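Local coordinates for protein nucleoporin nup120 (Schizosaccharomyces pombe, PDB 4GQ2) that serves as a structural component of the nuclear pore complex, where nucleoporins can also act as docking partners for transiently associated transport factors, at residues 578-583 with 637-642. Residues are numbered along the deposited sequence; the frame is centred on the assembly and turned at random.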
ATOM      1  N   LEU A 578       2.097 -29.350  -9.195  1.00 61.72           N
ATOM      2  CA  LEU A 578       2.356 -27.944  -8.888  1.00 66.10           C
ATOM      3  C   LEU A 578       2.908 -27.229 -10.126  1.00 64.05           C
ATOM      4  O   LEU A 578       2.439 -26.144 -10.481  1.00 46.20           O
ATOM      5  CB  LEU A 578       3.294 -27.790  -7.678  1.00 68.28           C
ATOM      6  CG  LEU A 578       3.796 -26.412  -7.193  1.00 73.70           C
ATOM      7  CD1 LEU A 578       5.041 -25.979  -7.965  1.00 67.29           C
ATOM      8  CD2 LEU A 578       2.729 -25.313  -7.215  1.00 69.17           C
ATOM      9  N   ASP A 579       3.878 -27.854 -10.796  1.00 49.28           N
ATOM     10  CA  ASP A 579       4.441 -27.270 -12.005  1.00 50.34           C
ATOM     11  C   ASP A 579       3.384 -27.080 -13.092  1.00 50.23           C
ATOM     12  O   ASP A 579       3.428 -26.096 -13.839  1.00 53.92           O
ATOM     13  CB  ASP A 579       5.611 -28.102 -12.524  1.00 63.57           C
ATOM     14  CG  ASP A 579       6.332 -27.431 -13.671  1.00 57.53           C
ATOM     15  OD1 ASP A 579       6.970 -26.385 -13.443  1.00 72.10           O
ATOM     16  OD2 ASP A 579       6.255 -27.947 -14.803  1.00 51.03           O
ATOM     17  N   LEU A 580       2.436 -28.016 -13.167  1.00 44.58           N
ATOM     18  CA  LEU A 580       1.294 -27.892 -14.079  1.00 45.33           C
ATOM     19  C   LEU A 580       0.448 -26.648 -13.768  1.00 46.60           C
ATOM     20  O   LEU A 580      -0.056 -25.990 -14.679  1.00 51.85           O
ATOM     21  CB  LEU A 580       0.422 -29.161 -14.046  1.00 51.56           C
ATOM     22  CG  LEU A 580       0.973 -30.510 -14.543  1.00 49.80           C
ATOM     23  CD1 LEU A 580      -0.091 -31.586 -14.433  1.00 49.72           C
ATOM     24  CD2 LEU A 580       1.473 -30.442 -15.979  1.00 45.10           C
ATOM     25  N   GLY A 581       0.299 -26.335 -12.481  1.00 46.45           N
ATOM     26  CA  GLY A 581      -0.391 -25.127 -12.040  1.00 44.36           C
ATOM     27  C   GLY A 581       0.390 -23.874 -12.385  1.00 46.49           C
ATOM     28  O   GLY A 581      -0.175 -22.914 -12.935  1.00 46.38           O
ATOM     29  N   ARG A 582       1.690 -23.894 -12.075  1.00 40.72           N
ATOM     30  CA  ARG A 582       2.604 -22.806 -12.425  1.00 43.54           C
ATOM     31  C   ARG A 582       2.556 -22.472 -13.914  1.00 46.70           C
ATOM     32  O   ARG A 582       2.460 -21.304 -14.280  1.00 40.98           O
ATOM     33  CB  ARG A 582       4.050 -23.149 -12.064  1.00 46.90           C
ATOM     34  CG  ARG A 582       4.368 -23.228 -10.583  1.00 54.94           C
ATOM     35  CD  ARG A 582       5.868 -23.112 -10.331  1.00 58.43           C
ATOM     36  NE  ARG A 582       6.682 -24.021 -11.147  1.00 61.21           N
ATOM     37  CZ  ARG A 582       7.942 -24.355 -10.875  1.00 65.16           C
ATOM     38  NH1 ARG A 582       8.552 -23.880  -9.793  1.00 73.02           N
ATOM     39  NH2 ARG A 582       8.599 -25.177 -11.680  1.00 51.34           N
ATOM     40  N   SER A 583       2.629 -23.495 -14.763  1.00 40.56           N
ATOM     41  CA  SER A 583       2.714 -23.271 -16.196  1.00 43.35           C
ATOM     42  C   SER A 583       1.387 -22.838 -16.798  1.00 41.31           C
ATOM     43  O   SER A 583       1.364 -22.112 -17.787  1.00 46.66           O
ATOM     44  CB  SER A 583       3.290 -24.493 -16.916  1.00 50.63           C
ATOM     45  OG  SER A 583       2.456 -25.614 -16.760  1.00 67.93           O
ATOM     46  N   ILE A 637      -4.663 -32.814 -19.214  1.00 38.96           N
ATOM     47  CA  ILE A 637      -5.591 -33.926 -18.977  1.00 39.54           C
ATOM     48  C   ILE A 637      -4.814 -35.231 -18.887  1.00 44.15           C
ATOM     49  O   ILE A 637      -4.879 -35.936 -17.871  1.00 51.84           O
ATOM     50  CB  ILE A 637      -6.644 -34.056 -20.097  1.00 47.67           C
ATOM     51  CG1 ILE A 637      -7.611 -32.867 -20.080  1.00 50.18           C
ATOM     52  CG2 ILE A 637      -7.406 -35.369 -19.967  1.00 44.20           C
ATOM     53  CD1 ILE A 637      -8.373 -32.689 -21.378  1.00 46.79           C
ATOM     54  N   ASP A 638      -4.055 -35.528 -19.943  1.00 42.91           N
ATOM     55  CA  ASP A 638      -3.388 -36.816 -20.066  1.00 48.23           C
ATOM     56  C   ASP A 638      -2.337 -37.060 -18.990  1.00 49.97           C
ATOM     57  O   ASP A 638      -2.282 -38.161 -18.434  1.00 48.77           O
ATOM     58  CB  ASP A 638      -2.840 -37.023 -21.482  1.00 57.38           C
ATOM     59  CG  ASP A 638      -3.927 -37.433 -22.469  1.00 60.54           C
ATOM     60  OD1 ASP A 638      -4.894 -38.110 -22.053  1.00 64.51           O
ATOM     61  OD2 ASP A 638      -3.823 -37.076 -23.660  1.00 69.30           O
ATOM     62  N   THR A 639      -1.546 -36.036 -18.655  1.00 48.83           N
ATOM     63  CA  THR A 639      -0.547 -36.207 -17.592  1.00 44.30           C
ATOM     64  C   THR A 639      -1.191 -36.297 -16.216  1.00 41.04           C
ATOM     65  O   THR A 639      -0.623 -36.912 -15.316  1.00 53.70           O
ATOM     66  CB  THR A 639       0.631 -35.180 -17.612  1.00 41.90           C
ATOM     67  OG1 THR A 639       0.638 -34.383 -16.422  1.00 44.93           O
ATOM     68  CG2 THR A 639       0.613 -34.305 -18.843  1.00 36.93           C
ATOM     69  N   LEU A 640      -2.377 -35.710 -16.053  1.00 47.95           N
ATOM     70  CA  LEU A 640      -3.106 -35.828 -14.782  1.00 45.33           C
ATOM     71  C   LEU A 640      -3.725 -37.211 -14.582  1.00 54.53           C
ATOM     72  O   LEU A 640      -3.712 -37.751 -13.470  1.00 57.02           O
ATOM     73  CB  LEU A 640      -4.167 -34.741 -14.640  1.00 52.38           C
ATOM     74  CG  LEU A 640      -3.673 -33.347 -14.236  1.00 52.10           C
ATOM     75  CD1 LEU A 640      -4.790 -32.333 -14.439  1.00 40.96           C
ATOM     76  CD2 LEU A 640      -3.132 -33.318 -12.804  1.00 41.23           C
ATOM     77  N   VAL A 641      -4.250 -37.781 -15.663  1.00 53.51           N
ATOM     78  CA  VAL A 641      -4.817 -39.135 -15.644  1.00 57.57           C
ATOM     79  C   VAL A 641      -3.759 -40.202 -15.332  1.00 60.51           C
ATOM     80  O   VAL A 641      -4.064 -41.230 -14.725  1.00 67.50           O
ATOM     81  CB  VAL A 641      -5.538 -39.446 -16.976  1.00 56.63           C
ATOM     82  CG1 VAL A 641      -5.832 -40.932 -17.126  1.00 50.82           C
ATOM     83  CG2 VAL A 641      -6.821 -38.635 -17.074  1.00 50.21           C
ATOM     84  N   SER A 642      -2.517 -39.943 -15.729  1.00 56.74           N
ATOM     85  CA  SER A 642      -1.435 -40.906 -15.555  1.00 52.34           C
ATOM     86  C   SER A 642      -0.985 -41.027 -14.102  1.00 53.11           C
ATOM     87  O   SER A 642      -0.201 -41.908 -13.763  1.00 49.44           O
ATOM     88  CB  SER A 642      -0.235 -40.512 -16.411  1.00 60.39           C
ATOM     89  OG  SER A 642       0.661 -39.703 -15.667  1.00 67.77           O
TER
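Asp-579 OD1 is held twice by Arg-582, one turn further along the helix, beside Leu-580, which reaches across to Thr-639 and Leu-640. Arg-582 NH2 makes the main bond, a salt bridge of 2.7 Å to Asp-579 OD1. It is fairly straight, at 159°. Arg-582 NE adds a weak bond of 3.3 Å to the same Asp-579 OD1. The oxygen lies at the guanidinium edge, close to its plane, and is approached on its anti side. Arg-582 NH1 bonds to Phe-552 O, a second hold on the guanidinium.

The contact between the segments is small and made by side-chain ends, with no hydrogen bond across it. Leu-580 has CG anti to its carbonyl carbon (chi1 -65°) and CD1 extended away from CA, which carries that methyl to the neighbouring helix. Leu-580 CD1 rests 3.9 Å from Leu-640 CD2, methyl on methyl. An apolar-to-polar touch brings Leu-580 CD1 to 3.5 Å from Thr-639 OG1. Leu-580 CD2 sits further off, 4.1 Å from Thr-639 OG1. The backbones stay well apart, Leu-580 CA lying 9.1 Å from Leu-640 CA.

This is helix-on-helix packing within an all-helical run of Nup120, with no strand between the two segments in sequence; residues 637-642 fall in the Nup120 helical-domain family. Segments 578-583 and 637-642, on helices 571-585 and 630-641, run in roughly opposite directions, with helices 590-605 and 612-624 between them in sequence. A hydrogen bond between Ser-583 OG and Tyr-632 OH also joins these two helices. Leu-640 also packs on Ile-703 of helix 672-703 and Leu-711 of helix 709-713, and is buried, whereas Leu-580 and Thr-639 are partly exposed. Ser-642 OG bonds back to Thr-639 O at 3.1 Å, approaching from above the carbonyl plane.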